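Local coordinates for methylocystis parvus OBBP MbnE (Methylocystis parvus OBBP, PDB 5ICQ), which probably binds the copper-chelating peptide methanobactin in the bacterial periplasm as a solute-binding protein of family 5, serving its transport, at residues P244-W247 and G248-I251; S273-E276 and A277-G281; T291-S295 and T296-F300; L338-A341 and F342-F346; Q482-R485 and R486-K489. All coordinates share one frame; numbering follows the deposited sequence.

Interaction 1: residues P244-W247 and G248-I251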
loop_
_atom_site.group_PDB
_atom_site.type_symbol
_atom_site.label_atom_id
_atom_site.label_comp_id
_atom_site.label_asym_id
_atom_site.label_seq_id
_atom_site.Cartn_x
_atom_site.Cartn_y
_atom_site.Cartn_z
ATOM N N PRO A 244 -17.260 -15.861 -22.242
ATOM C CA PRO A 244 -18.052 -17.058 -21.919
ATOM C C PRO A 244 -17.228 -18.333 -21.845
ATOM O O PRO A 244 -17.699 -19.335 -21.296
ATOM C CB PRO A 244 -19.075 -17.121 -23.062
ATOM C CG PRO A 244 -18.485 -16.305 -24.165
ATOM C CD PRO A 244 -17.644 -15.246 -23.524
ATOM N N ASN A 245 -16.012 -18.332 -22.378
ATOM C CA ASN A 245 -15.174 -19.526 -22.383
ATOM C C ASN A 245 -13.910 -19.359 -21.548
ATOM O O ASN A 245 -12.941 -20.107 -21.732
ATOM C CB ASN A 245 -14.848 -19.885 -23.827
ATOM C CG ASN A 245 -16.107 -20.079 -24.644
ATOM O OD1 ASN A 245 -16.873 -21.001 -24.379
ATOM N ND2 ASN A 245 -16.332 -19.217 -25.630
ATOM N N TYR A 246 -13.910 -18.397 -20.625
ATOM C CA TYR A 246 -12.780 -18.174 -19.726
ATOM C C TYR A 246 -12.215 -19.490 -19.188
ATOM O O TYR A 246 -12.933 -20.290 -18.581
ATOM C CB TYR A 246 -13.223 -17.265 -18.571
ATOM C CG TYR A 246 -12.221 -17.242 -17.441
ATOM C CD1 TYR A 246 -10.861 -17.062 -17.694
ATOM C CD2 TYR A 246 -12.635 -17.412 -16.118
ATOM C CE1 TYR A 246 -9.933 -17.081 -16.660
ATOM C CE2 TYR A 246 -11.719 -17.407 -15.080
ATOM C CZ TYR A 246 -10.380 -17.250 -15.355
ATOM O OH TYR A 246 -9.478 -17.267 -14.320
ATOM N N TRP A 247 -10.923 -19.730 -19.433
ATOM C CA TRP A 247 -10.341 -21.047 -19.157
ATOM C C TRP A 247 -10.436 -21.432 -17.683
ATOM O O TRP A 247 -10.557 -22.623 -17.354
ATOM C CB TRP A 247 -8.869 -21.078 -19.606
ATOM C CG TRP A 247 -7.969 -20.396 -18.626
ATOM C CD1 TRP A 247 -7.616 -19.076 -18.611
ATOM C CD2 TRP A 247 -7.329 -20.996 -17.486
ATOM N NE1 TRP A 247 -6.797 -18.815 -17.531
ATOM C CE2 TRP A 247 -6.604 -19.978 -16.828
ATOM C CE3 TRP A 247 -7.305 -22.293 -16.960
ATOM C CZ2 TRP A 247 -5.850 -20.218 -15.676
ATOM C CZ3 TRP A 247 -6.547 -22.531 -15.816
ATOM C CH2 TRP A 247 -5.839 -21.499 -15.186
ATOM N N GLY A 248 -10.368 -20.454 -16.781
ATOM C CA GLY A 248 -10.179 -20.751 -15.371
ATOM C C GLY A 248 -11.413 -20.599 -14.505
ATOM O O GLY A 248 -11.307 -20.485 -13.282
ATOM N N ALA A 249 -12.597 -20.635 -15.129
ATOM C CA ALA A 249 -13.821 -20.303 -14.407
ATOM C C ALA A 249 -14.060 -21.241 -13.225
ATOM O O ALA A 249 -14.685 -20.833 -12.239
ATOM C CB ALA A 249 -15.021 -20.333 -15.360
ATOM N N ASP A 250 -13.563 -22.481 -13.287
ATOM C CA ASP A 250 -13.775 -23.451 -12.215
ATOM C C ASP A 250 -12.478 -23.817 -11.487
ATOM O O ASP A 250 -12.419 -24.830 -10.778
ATOM C CB ASP A 250 -14.475 -24.701 -12.759
ATOM C CG ASP A 250 -14.986 -25.615 -11.653
ATOM O OD1 ASP A 250 -15.670 -25.123 -10.724
ATOM O OD2 ASP A 250 -14.682 -26.824 -11.705
ATOM N N ILE A 251 -11.440 -23.006 -11.636
ATOM C CA ILE A 251 -10.231 -23.161 -10.819
ATOM C C ILE A 251 -10.566 -22.753 -9.388
ATOM O O ILE A 251 -11.321 -21.785 -9.199
ATOM C CB ILE A 251 -9.101 -22.297 -11.397
ATOM C CG1 ILE A 251 -8.717 -22.784 -12.804
ATOM C CG2 ILE A 251 -7.885 -22.267 -10.488
ATOM C CD1 ILE A 251 -8.088 -24.162 -12.845
HETATM O O HOH W 1 -12.059 -23.925 -15.371
#

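Interaction 2: residues S273-E276 and A277-G281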
loop_
_atom_site.group_PDB
_atom_site.type_symbol
_atom_site.label_atom_id
_atom_site.label_comp_id
_atom_site.label_asym_id
_atom_site.label_seq_id
_atom_site.Cartn_x
_atom_site.Cartn_y
_atom_site.Cartn_z
ATOM N N SER A 273 -18.847 15.515 -9.046
ATOM C CA SER A 273 -19.655 14.908 -10.101
ATOM C C SER A 273 -19.694 13.388 -9.957
ATOM O O SER A 273 -20.700 12.759 -10.304
ATOM C CB SER A 273 -19.130 15.314 -11.482
ATOM O OG SER A 273 -17.740 15.056 -11.609
ATOM N N LEU A 274 -18.617 12.792 -9.446
ATOM C CA LEU A 274 -18.630 11.363 -9.143
ATOM C C LEU A 274 -19.665 11.050 -8.067
ATOM O O LEU A 274 -20.432 10.086 -8.187
ATOM C CB LEU A 274 -17.229 10.928 -8.705
ATOM C CG LEU A 274 -16.963 9.462 -8.323
ATOM C CD1 LEU A 274 -17.450 8.507 -9.399
ATOM C CD2 LEU A 274 -15.481 9.252 -8.045
ATOM N N PHE A 275 -19.719 11.879 -7.017
ATOM C CA PHE A 275 -20.701 11.687 -5.952
ATOM C C PHE A 275 -22.120 11.902 -6.459
ATOM O O PHE A 275 -23.032 11.149 -6.094
ATOM C CB PHE A 275 -20.393 12.630 -4.784
ATOM C CG PHE A 275 -21.233 12.386 -3.548
ATOM C CD1 PHE A 275 -21.436 11.099 -3.067
ATOM C CD2 PHE A 275 -21.791 13.448 -2.853
ATOM C CE1 PHE A 275 -22.191 10.875 -1.927
ATOM C CE2 PHE A 275 -22.541 13.230 -1.709
ATOM C CZ PHE A 275 -22.739 11.943 -1.245
ATOM N N GLU A 276 -22.333 12.921 -7.303
ATOM C CA GLU A 276 -23.669 13.152 -7.843
ATOM C C GLU A 276 -24.146 11.967 -8.673
ATOM O O GLU A 276 -25.326 11.609 -8.630
ATOM C CB GLU A 276 -23.697 14.434 -8.678
ATOM C CG GLU A 276 -23.554 15.724 -7.868
ATOM C CD GLU A 276 -24.595 15.859 -6.767
ATOM O OE1 GLU A 276 -25.769 15.492 -6.997
ATOM O OE2 GLU A 276 -24.235 16.334 -5.668
ATOM N N ALA A 277 -23.247 11.345 -9.440
ATOM C CA ALA A 277 -23.648 10.179 -10.224
ATOM C C ALA A 277 -24.084 9.031 -9.319
ATOM O O ALA A 277 -25.035 8.306 -9.638
ATOM C CB ALA A 277 -22.507 9.737 -11.140
ATOM N N PHE A 278 -23.408 8.856 -8.180
ATOM C CA PHE A 278 -23.841 7.848 -7.214
ATOM C C PHE A 278 -25.228 8.173 -6.666
ATOM O O PHE A 278 -26.108 7.305 -6.606
ATOM C CB PHE A 278 -22.833 7.743 -6.070
ATOM C CG PHE A 278 -23.214 6.734 -5.035
ATOM C CD1 PHE A 278 -23.023 5.380 -5.274
ATOM C CD2 PHE A 278 -23.769 7.129 -3.826
ATOM C CE1 PHE A 278 -23.381 4.438 -4.322
ATOM C CE2 PHE A 278 -24.131 6.185 -2.868
ATOM C CZ PHE A 278 -23.938 4.845 -3.119
ATOM N N LYS A 279 -25.441 9.423 -6.250
ATOM C CA LYS A 279 -26.746 9.789 -5.709
ATOM C C LYS A 279 -27.857 9.598 -6.738
ATOM O O LYS A 279 -28.977 9.218 -6.378
ATOM C CB LYS A 279 -26.721 11.230 -5.209
ATOM C CG LYS A 279 -25.903 11.425 -3.948
ATOM C CD LYS A 279 -26.242 12.760 -3.289
ATOM C CE LYS A 279 -25.739 13.930 -4.101
ATOM N NZ LYS A 279 -26.067 15.238 -3.453
ATOM N N ALA A 280 -27.561 9.818 -8.017
ATOM C CA ALA A 280 -28.550 9.636 -9.069
ATOM C C ALA A 280 -28.766 8.176 -9.441
ATOM O O ALA A 280 -29.634 7.892 -10.269
ATOM C CB ALA A 280 -28.142 10.427 -10.317
ATOM N N GLY A 281 -28.010 7.243 -8.864
ATOM C CA GLY A 281 -28.209 5.841 -9.181
ATOM C C GLY A 281 -27.516 5.363 -10.439
ATOM O O GLY A 281 -27.822 4.263 -10.916
#

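Interaction 3: residues T291-S295 and T296-F300. With SO4 (sulfate ion), chain E.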
loop_
_atom_site.group_PDB
_atom_site.type_symbol
_atom_site.label_atom_id
_atom_site.label_comp_id
_atom_site.label_asym_id
_atom_site.label_seq_id
_atom_site.Cartn_x
_atom_site.Cartn_y
_atom_site.Cartn_z
ATOM N N THR A 291 -14.019 13.607 4.830
ATOM C CA THR A 291 -14.685 13.640 6.133
ATOM C C THR A 291 -15.926 14.522 6.102
ATOM O O THR A 291 -16.925 14.218 6.764
ATOM C CB THR A 291 -13.730 14.120 7.231
ATOM O OG1 THR A 291 -13.107 15.349 6.841
ATOM C CG2 THR A 291 -12.665 13.080 7.494
ATOM N N THR A 292 -15.885 15.624 5.344
ATOM C CA THR A 292 -17.056 16.496 5.253
ATOM C C THR A 292 -18.236 15.768 4.623
ATOM O O THR A 292 -19.368 15.847 5.117
ATOM C CB THR A 292 -16.719 17.757 4.450
ATOM O OG1 THR A 292 -15.582 18.407 5.032
ATOM C CG2 THR A 292 -17.898 18.725 4.453
ATOM N N ARG A 293 -17.991 15.058 3.518
ATOM C CA ARG A 293 -19.082 14.381 2.832
ATOM C C ARG A 293 -19.600 13.216 3.662
ATOM O O ARG A 293 -20.814 13.039 3.801
ATOM C CB ARG A 293 -18.614 13.903 1.457
ATOM C CG ARG A 293 -19.706 13.739 0.432
ATOM C CD ARG A 293 -19.121 13.999 -0.948
ATOM N NE ARG A 293 -17.853 13.310 -1.104
ATOM C CZ ARG A 293 -16.910 13.667 -1.966
ATOM N NH1 ARG A 293 -17.093 14.717 -2.759
ATOM N NH2 ARG A 293 -15.780 12.976 -2.022
ATOM N N TRP A 294 -18.691 12.423 4.233
ATOM C CA TRP A 294 -19.109 11.337 5.115
ATOM C C TRP A 294 -19.932 11.878 6.268
ATOM O O TRP A 294 -20.962 11.296 6.631
ATOM C CB TRP A 294 -17.876 10.584 5.627
ATOM C CG TRP A 294 -18.151 9.256 6.309
ATOM C CD1 TRP A 294 -17.867 8.932 7.605
ATOM C CD2 TRP A 294 -18.738 8.077 5.719
ATOM N NE1 TRP A 294 -18.239 7.625 7.860
ATOM C CE2 TRP A 294 -18.771 7.080 6.719
ATOM C CE3 TRP A 294 -19.228 7.768 4.441
ATOM C CZ2 TRP A 294 -19.280 5.795 6.484
ATOM C CZ3 TRP A 294 -19.725 6.491 4.204
ATOM C CH2 TRP A 294 -19.749 5.519 5.226
ATOM N N SER A 295 -19.520 13.027 6.819
ATOM C CA SER A 295 -20.176 13.577 7.998
ATOM C C SER A 295 -21.571 14.111 7.682
ATOM O O SER A 295 -22.505 13.894 8.459
ATOM C CB SER A 295 -19.307 14.675 8.614
ATOM O OG SER A 295 -19.954 15.250 9.727
ATOM N N THR A 296 -21.744 14.810 6.551
ATOM C CA THR A 296 -23.008 15.498 6.298
ATOM C C THR A 296 -23.622 15.267 4.924
ATOM O O THR A 296 -24.724 15.769 4.677
ATOM C CB THR A 296 -22.842 17.018 6.496
ATOM O OG1 THR A 296 -21.870 17.518 5.569
ATOM C CG2 THR A 296 -22.397 17.339 7.918
ATOM N N GLY A 297 -22.965 14.543 4.026
ATOM C CA GLY A 297 -23.460 14.442 2.670
ATOM C C GLY A 297 -24.339 13.252 2.343
ATOM O O GLY A 297 -24.794 13.138 1.203
ATOM N N TYR A 298 -24.601 12.364 3.293
ATOM C CA TYR A 298 -25.353 11.142 3.001
ATOM C C TYR A 298 -26.782 11.224 3.519
ATOM O O TYR A 298 -27.311 10.281 4.099
ATOM C CB TYR A 298 -24.625 9.922 3.561
ATOM C CG TYR A 298 -23.444 9.554 2.696
ATOM C CD1 TYR A 298 -22.232 10.219 2.836
ATOM C CD2 TYR A 298 -23.548 8.569 1.715
ATOM C CE1 TYR A 298 -21.147 9.910 2.028
ATOM C CE2 TYR A 298 -22.457 8.249 0.895
ATOM C CZ TYR A 298 -21.264 8.929 1.064
ATOM O OH TYR A 298 -20.172 8.637 0.288
ATOM N N ASP A 299 -27.429 12.365 3.291
ATOM C CA ASP A 299 -28.823 12.531 3.673
ATOM C C ASP A 299 -29.666 12.752 2.425
ATOM O O ASP A 299 -30.337 13.779 2.297
ATOM C CB ASP A 299 -28.979 13.700 4.650
ATOM C CG ASP A 299 -30.401 13.834 5.184
ATOM O OD1 ASP A 299 -31.085 12.798 5.334
ATOM O OD2 ASP A 299 -30.839 14.976 5.445
ATOM N N PHE A 300 -29.620 11.816 1.488
ATOM C CA PHE A 300 -30.419 11.912 0.281
ATOM C C PHE A 300 -31.427 10.764 0.232
ATOM O O PHE A 300 -31.278 9.768 0.951
ATOM C CB PHE A 300 -29.529 11.951 -0.974
ATOM C CG PHE A 300 -28.519 10.843 -1.075
ATOM C CD1 PHE A 300 -28.816 9.681 -1.771
ATOM C CD2 PHE A 300 -27.249 10.991 -0.535
ATOM C CE1 PHE A 300 -27.873 8.668 -1.892
ATOM C CE2 PHE A 300 -26.306 9.986 -0.655
ATOM C CZ PHE A 300 -26.619 8.827 -1.337
HETATM S S SO4 E . -13.088 15.221 -3.193
HETATM O O1 SO4 E . -12.547 14.690 -4.439
HETATM O O2 SO4 E . -12.357 16.429 -2.820
HETATM O O3 SO4 E . -14.500 15.548 -3.363
HETATM O O4 SO4 E . -12.935 14.215 -2.147
HETATM O O HOH W 2 -23.756 12.123 6.109
#

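Interaction 4: residues L338-A341 and F342-F346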
loop_
_atom_site.group_PDB
_atom_site.type_symbol
_atom_site.label_atom_id
_atom_site.label_comp_id
_atom_site.label_asym_id
_atom_site.label_seq_id
_atom_site.Cartn_x
_atom_site.Cartn_y
_atom_site.Cartn_z
ATOM N N LEU A 338 15.555 16.508 20.213
ATOM C CA LEU A 338 14.816 17.672 19.717
ATOM C C LEU A 338 13.650 17.252 18.829
ATOM O O LEU A 338 12.575 17.861 18.881
ATOM C CB LEU A 338 15.758 18.621 18.963
ATOM C CG LEU A 338 15.132 19.898 18.365
ATOM C CD1 LEU A 338 16.119 21.065 18.421
ATOM C CD2 LEU A 338 14.680 19.694 16.920
ATOM N N ARG A 339 13.847 16.240 17.975
ATOM C CA ARG A 339 12.737 15.776 17.152
ATOM C C ARG A 339 11.605 15.252 18.022
ATOM O O ARG A 339 10.430 15.536 17.753
ATOM C CB ARG A 339 13.200 14.700 16.162
ATOM C CG ARG A 339 14.332 15.201 15.254
ATOM C CD ARG A 339 14.615 14.279 14.064
ATOM N NE ARG A 339 15.090 12.946 14.469
ATOM C CZ ARG A 339 16.360 12.561 14.467
ATOM N NH1 ARG A 339 17.327 13.433 14.145
ATOM N NH2 ARG A 339 16.677 11.316 14.807
ATOM N N GLU A 340 11.935 14.476 19.061
ATOM C CA GLU A 340 10.898 13.997 19.978
ATOM C C GLU A 340 10.168 15.161 20.637
ATOM O O GLU A 340 8.931 15.167 20.725
ATOM C CB GLU A 340 11.493 13.074 21.048
ATOM C CG GLU A 340 10.439 12.682 22.098
ATOM C CD GLU A 340 10.880 11.586 23.059
ATOM O OE1 GLU A 340 12.079 11.248 23.102
ATOM O OE2 GLU A 340 10.003 11.050 23.773
ATOM N N ALA A 341 10.920 16.162 21.112
ATOM C CA ALA A 341 10.298 17.312 21.765
ATOM C C ALA A 341 9.366 18.067 20.822
ATOM O O ALA A 341 8.261 18.466 21.215
ATOM C CB ALA A 341 11.378 18.258 22.295
ATOM N N PHE A 342 9.799 18.299 19.579
ATOM C CA PHE A 342 8.931 18.997 18.638
ATOM C C PHE A 342 7.667 18.194 18.374
ATOM O O PHE A 342 6.576 18.761 18.226
ATOM C CB PHE A 342 9.660 19.269 17.321
ATOM C CG PHE A 342 10.523 20.496 17.331
ATOM C CD1 PHE A 342 11.102 20.958 18.505
ATOM C CD2 PHE A 342 10.752 21.199 16.148
ATOM C CE1 PHE A 342 11.911 22.095 18.496
ATOM C CE2 PHE A 342 11.555 22.331 16.132
ATOM C CZ PHE A 342 12.139 22.779 17.310
ATOM N N GLY A 343 7.796 16.869 18.332
ATOM C CA GLY A 343 6.638 16.022 18.109
ATOM C C GLY A 343 5.596 16.148 19.198
ATOM O O GLY A 343 4.402 15.996 18.937
ATOM N N MET A 344 6.027 16.434 20.428
ATOM C CA MET A 344 5.098 16.602 21.542
ATOM C C MET A 344 4.146 17.761 21.339
ATOM O O MET A 344 3.101 17.819 21.995
ATOM C CB MET A 344 5.862 16.851 22.839
ATOM C CG MET A 344 6.636 15.674 23.346
ATOM S SD MET A 344 7.539 16.168 24.828
ATOM C CE MET A 344 8.338 14.605 25.193
ATOM N N MET A 345 4.499 18.708 20.484
ATOM C CA MET A 345 3.705 19.916 20.374
ATOM C C MET A 345 2.589 19.811 19.348
ATOM O O MET A 345 1.751 20.713 19.280
ATOM C CB MET A 345 4.608 21.098 20.039
ATOM C CG MET A 345 5.688 21.354 21.092
ATOM S SD MET A 345 5.032 21.651 22.757
ATOM C CE MET A 345 4.053 23.131 22.483
ATOM N N PHE A 346 2.528 18.740 18.560
ATOM C CA PHE A 346 1.437 18.612 17.599
ATOM C C PHE A 346 0.154 18.225 18.326
ATOM O O PHE A 346 0.115 17.202 19.012
ATOM C CB PHE A 346 1.750 17.578 16.518
ATOM C CG PHE A 346 0.630 17.419 15.529
ATOM C CD1 PHE A 346 0.301 18.460 14.675
ATOM C CD2 PHE A 346 -0.121 16.259 15.485
ATOM C CE1 PHE A 346 -0.746 18.344 13.779
ATOM C CE2 PHE A 346 -1.166 16.134 14.587
ATOM C CZ PHE A 346 -1.475 17.175 13.734
#

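Interaction 5: residues Q482-R485 and R486-K489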
loop_
_atom_site.group_PDB
_atom_site.type_symbol
_atom_site.label_atom_id
_atom_site.label_comp_id
_atom_site.label_asym_id
_atom_site.label_seq_id
_atom_site.Cartn_x
_atom_site.Cartn_y
_atom_site.Cartn_z
ATOM N N GLN A 482 7.804 22.735 -8.343
ATOM C CA GLN A 482 8.802 23.028 -7.316
ATOM C C GLN A 482 8.739 22.024 -6.168
ATOM O O GLN A 482 9.780 21.628 -5.625
ATOM C CB GLN A 482 8.595 24.449 -6.779
ATOM C CG GLN A 482 9.193 25.543 -7.640
ATOM C CD GLN A 482 10.713 25.496 -7.655
ATOM O OE1 GLN A 482 11.341 25.604 -8.711
ATOM N NE2 GLN A 482 11.313 25.331 -6.479
ATOM N N TYR A 483 7.529 21.634 -5.764
ATOM C CA TYR A 483 7.371 20.656 -4.689
ATOM C C TYR A 483 8.027 19.330 -5.048
ATOM O O TYR A 483 8.763 18.742 -4.244
ATOM C CB TYR A 483 5.887 20.447 -4.399
ATOM C CG TYR A 483 5.602 19.565 -3.198
ATOM C CD1 TYR A 483 5.620 20.088 -1.909
ATOM C CD2 TYR A 483 5.295 18.221 -3.354
ATOM C CE1 TYR A 483 5.350 19.287 -0.802
ATOM C CE2 TYR A 483 5.032 17.408 -2.251
ATOM C CZ TYR A 483 5.067 17.949 -0.979
ATOM O OH TYR A 483 4.794 17.161 0.125
ATOM N N GLN A 484 7.753 18.832 -6.252
ATOM C CA GLN A 484 8.338 17.564 -6.673
ATOM C C GLN A 484 9.855 17.670 -6.777
ATOM O O GLN A 484 10.579 16.769 -6.339
ATOM C CB GLN A 484 7.733 17.124 -8.008
ATOM C CG GLN A 484 8.503 15.995 -8.687
ATOM C CD GLN A 484 8.027 15.709 -10.106
ATOM O OE1 GLN A 484 7.450 14.657 -10.378
ATOM N NE2 GLN A 484 8.286 16.638 -11.018
ATOM N N ARG A 485 10.360 18.758 -7.363
ATOM C CA ARG A 485 11.809 18.910 -7.470
ATOM C C ARG A 485 12.463 19.017 -6.095
ATOM O O ARG A 485 13.532 18.435 -5.854
ATOM C CB ARG A 485 12.155 20.135 -8.312
ATOM C CG ARG A 485 13.629 20.468 -8.329
ATOM C CD ARG A 485 14.145 20.680 -9.740
ATOM N NE ARG A 485 13.346 21.659 -10.469
ATOM C CZ ARG A 485 12.708 21.404 -11.607
ATOM N NH1 ARG A 485 12.788 20.201 -12.158
ATOM N NH2 ARG A 485 12.001 22.353 -12.202
ATOM N N ARG A 486 11.859 19.782 -5.190
ATOM C CA ARG A 486 12.463 19.943 -3.873
ATOM C C ARG A 486 12.366 18.665 -3.052
ATOM O O ARG A 486 13.275 18.361 -2.269
ATOM C CB ARG A 486 11.825 21.127 -3.147
ATOM C CG ARG A 486 12.270 22.464 -3.754
ATOM C CD ARG A 486 11.602 23.650 -3.061
ATOM N NE ARG A 486 11.912 23.641 -1.629
ATOM C CZ ARG A 486 11.459 24.539 -0.759
ATOM N NH1 ARG A 486 10.680 25.532 -1.176
ATOM N NH2 ARG A 486 11.787 24.443 0.526
ATOM N N ARG A 487 11.292 17.894 -3.222
ATOM C CA ARG A 487 11.221 16.616 -2.528
ATOM C C ARG A 487 12.309 15.671 -3.030
ATOM O O ARG A 487 12.952 14.972 -2.233
ATOM C CB ARG A 487 9.836 15.992 -2.708
ATOM C CG ARG A 487 9.656 14.674 -1.986
ATOM C CD ARG A 487 8.372 13.976 -2.406
ATOM N NE ARG A 487 8.512 13.422 -3.747
ATOM C CZ ARG A 487 7.640 13.600 -4.733
ATOM N NH1 ARG A 487 6.535 14.308 -4.531
ATOM N NH2 ARG A 487 7.870 13.055 -5.921
ATOM N N GLN A 488 12.542 15.660 -4.349
ATOM C CA GLN A 488 13.542 14.775 -4.945
ATOM C C GLN A 488 14.952 15.115 -4.485
ATOM O O GLN A 488 15.789 14.220 -4.314
ATOM C CB GLN A 488 13.455 14.846 -6.474
ATOM C CG GLN A 488 12.258 14.080 -7.022
ATOM C CD GLN A 488 12.018 14.344 -8.501
ATOM O OE1 GLN A 488 12.609 15.252 -9.085
ATOM N NE2 GLN A 488 11.147 13.546 -9.110
ATOM N N LYS A 489 15.245 16.402 -4.313
ATOM C CA LYS A 489 16.559 16.856 -3.889
ATOM C C LYS A 489 16.686 16.986 -2.377
ATOM O O LYS A 489 17.761 17.365 -1.897
ATOM C CB LYS A 489 16.880 18.198 -4.554
ATOM C CG LYS A 489 16.884 18.116 -6.077
ATOM C CD LYS A 489 17.266 19.446 -6.725
ATOM C CE LYS A 489 17.551 19.268 -8.221
ATOM N NZ LYS A 489 17.899 20.554 -8.900
#

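Interaction 1: residues P244-W247 and G248-I251
Gly248 CA makes CH-pi contacts with two ring faces: it lies 3.8 Å from the centroid of the Tyr246 ring, 24° off the normal, and equally close to the centroid of the Trp247 six-membered ring. With CG between its backbone N and carbonyl carbon (chi1 78°), Trp247 sets the indole over Gly248. The polar ends are bonded outside, Tyr246 OH to Gln254 and Gln97, Trp247 NE1 to Gln97. A CB at Gly248 would clash with Tyr246 OH. The backbone makes two overlapping type I beta turns, Tyr246 to Ala249 and Gly248 to Ile251, in the loop between strands 237-242 and 262-268. The first is closed weakly, Ala249 N to Tyr246 O at 3.5 Å; the second is firmer, Ile251 N to Gly248 O at 3.0 Å. A water joins Trp247 O to Asp250 N. Among apolar contacts, Trp247 CZ3 touches Ile251 CG1 at 3.7 Å. Replacing Trp247 by an alanine would probably leave Gly248 and Ile251 without their ring, and Gln97 OE1 without its indole donor.

Interaction 2: residues S273-E276 and A277-G281
Phe275, Glu276 and Lys279 meet in an intrahelical contact over the last turns of helix 271-279, which ends in a Schellman motif at Gly281. Successive i to i+4 bonds run from Ala277 N to Ser273 O through Ala280 N to Glu276 O, the straightest being Lys279 N to Phe275 O at 3.0 Å with an N-H...O angle of 165°. Gly281 closes the end with positive phi, where a side chain would jam against the preceding carbonyl, and its N bonds to Phe278 O. The aliphatic part of Lys279 passes obliquely over one face of the Phe275 ring, CG 4.3 Å from the centroid and offset toward the rim. Phe275 CE1 also approaches Phe278 CD2 at 4.5 Å, and Phe300 touches Phe275, Phe278 and Lys279. Leu274 and Ala277 rest on Phe268 of strand 262-268. Glu276 and Lys279 run side by side in the same direction; a bend at chi2 (-56°) turns the carboxylate forward along the helix toward Lys279, and a salt bridge joins them, Lys279 NZ reaching Glu276 OE2 on its syn side at 3.1 Å, 25° out of the carboxylate plane.

Interaction 3: residues T291-S295 and T296-F300
Trp294 turns the edge of its indole toward a face of the Tyr298 ring in a T-shaped pair at the C-terminal end of helix 291-296; the centroids lie 5.3 Å apart and the planes meet at 72°. Trp294 CE3 is 3.8 Å from Tyr298 CE1, while the Tyr298 edge faces Arg293 O. Trp577 stacks on Trp294, and the Tyr298 hydroxyl bonds to Glu288 and Arg286. The helix end is gripped by two donors of Thr296 on Thr292 O, the backbone N and OG1, which arrive from opposite faces of that carbonyl's plane. A chi1 of 61° turns the hydroxyl back to this acceptor. Gly297 N bonds to Arg293 O, and a CB on this glycine would clash with that oxygen. A water takes the Tyr298 N-H and donates to Trp294 O. Arg293 extends away from the turn, with Glu288 as a salt-bridge partner, to a sulfate that is likely a crystallisation additive: NH1 donates to O3 at 2.8 Å, and NH2 bonds weakly to O3 and to O4 at 3.1 Å.

Interaction 4: residues L338-A341 and F342-F346
Leu338 lays its CD2 methyl almost centrally over one face of the Phe342 ring, 3.9 Å from the centroid and 7° off the normal, a CH-pi contact one helical turn apart. Leu338 CG touches Phe342 CE1 at the same face. With CG anti to the carbonyl carbon (chi1 -83°), Phe342 leans back along the helix over the preceding turn, bringing its CD1 within 3.5 Å of Leu338 O. The same carbonyl accepts the Phe342 N-H at 2.9 Å, nearly straight at 166°, consistent with the one-turn spacing of the two side chains. A second, looser pair is Glu340 and Met344, whose chains are both extended beyond CG; Met344 CE comes to 4.2 Å from Glu340 OE2. Towards the C-terminal part of helix 336-343 Met344 N bonds to Glu340 O at 3.2 Å and, weakly, to Ala341 O, and a type I beta turn runs from Gly343 to Phe346. Further out, Phe444 meets Phe342 edge-to-face, and Tyr462 OH bonds to Phe342 O. Leu425 of helix 415-427 packs on both Leu338 and Ala341, so this helix lies against that one while Phe326 of strand 322-326 touches Phe342 and Arg339. Arg395 forms a salt bridge to Glu340 OE1, and Arg339 is anchored through NH1 to Phe333 O and through NH2 to Gly564 O.

Interaction 5: residues Q482-R485 and R486-K489
Four i to i+4 bonds link the two segments, from Arg486 N to Gln482 O (2.8 Å) down to Lys489 N to Arg485 O (3.1 Å). Gln484 and Gln488 lie alongside, pointing the same way with amide planes only 14° apart, and Gln488 NE2 rests 3.6 Å from Gln484 CG, a van der Waals contact. An alanine in place of Gln488 removes the amide beside Gln484 CG and is likely to leave the Gln484 side chain freer to turn. Arg485 and Lys489 also run side by side, Arg485 CD to Lys489 NZ 3.8 Å, yet Arg485 NE stays 4.9 Å from Lys489 NZ, so their like charges remain apart. The Arg487 guanidinium, carried back by a bend at chi3 (74°), brings NH1 to 4.1 Å from Tyr483 CE2, the planes 75° apart. Gln482 NE2 touches Arg486 CD, while the Arg486 guanidinium reaches Glu447 and Asp491 O. Tyr483 is buried against Met449 and Met495, making this an amphipathic helix packed on the mixed sheet of strands 442-450 and 494-498.

Interactions 1 and 4 are buried, interactions 2 and 3 partly so, and interaction 5 lies at the surface. CH-pi contacts over ring faces occur in 1, 2 and 4, joined by a salt bridge in 2; interaction 3 combines an aromatic pair with a charged arginine, and 5 has amide and charged chains. Interactions 2 and 3 alone touch, with centres about 13 Å apart: Phe275 CD2 lies 3.3 Å from Arg293 CD, and Lys279 CD meets Phe300 CD2 at 3.4 Å. Interaction 1 stands on the other side of the chain's centre from 4 and 5, whose helices 336-343 and 480-489 both pack on strands of the same mixed sheet. Interaction 1 uses overlapping turns; 2, 4 and 5 follow helical spacing, and 3 a helix end running into a loop.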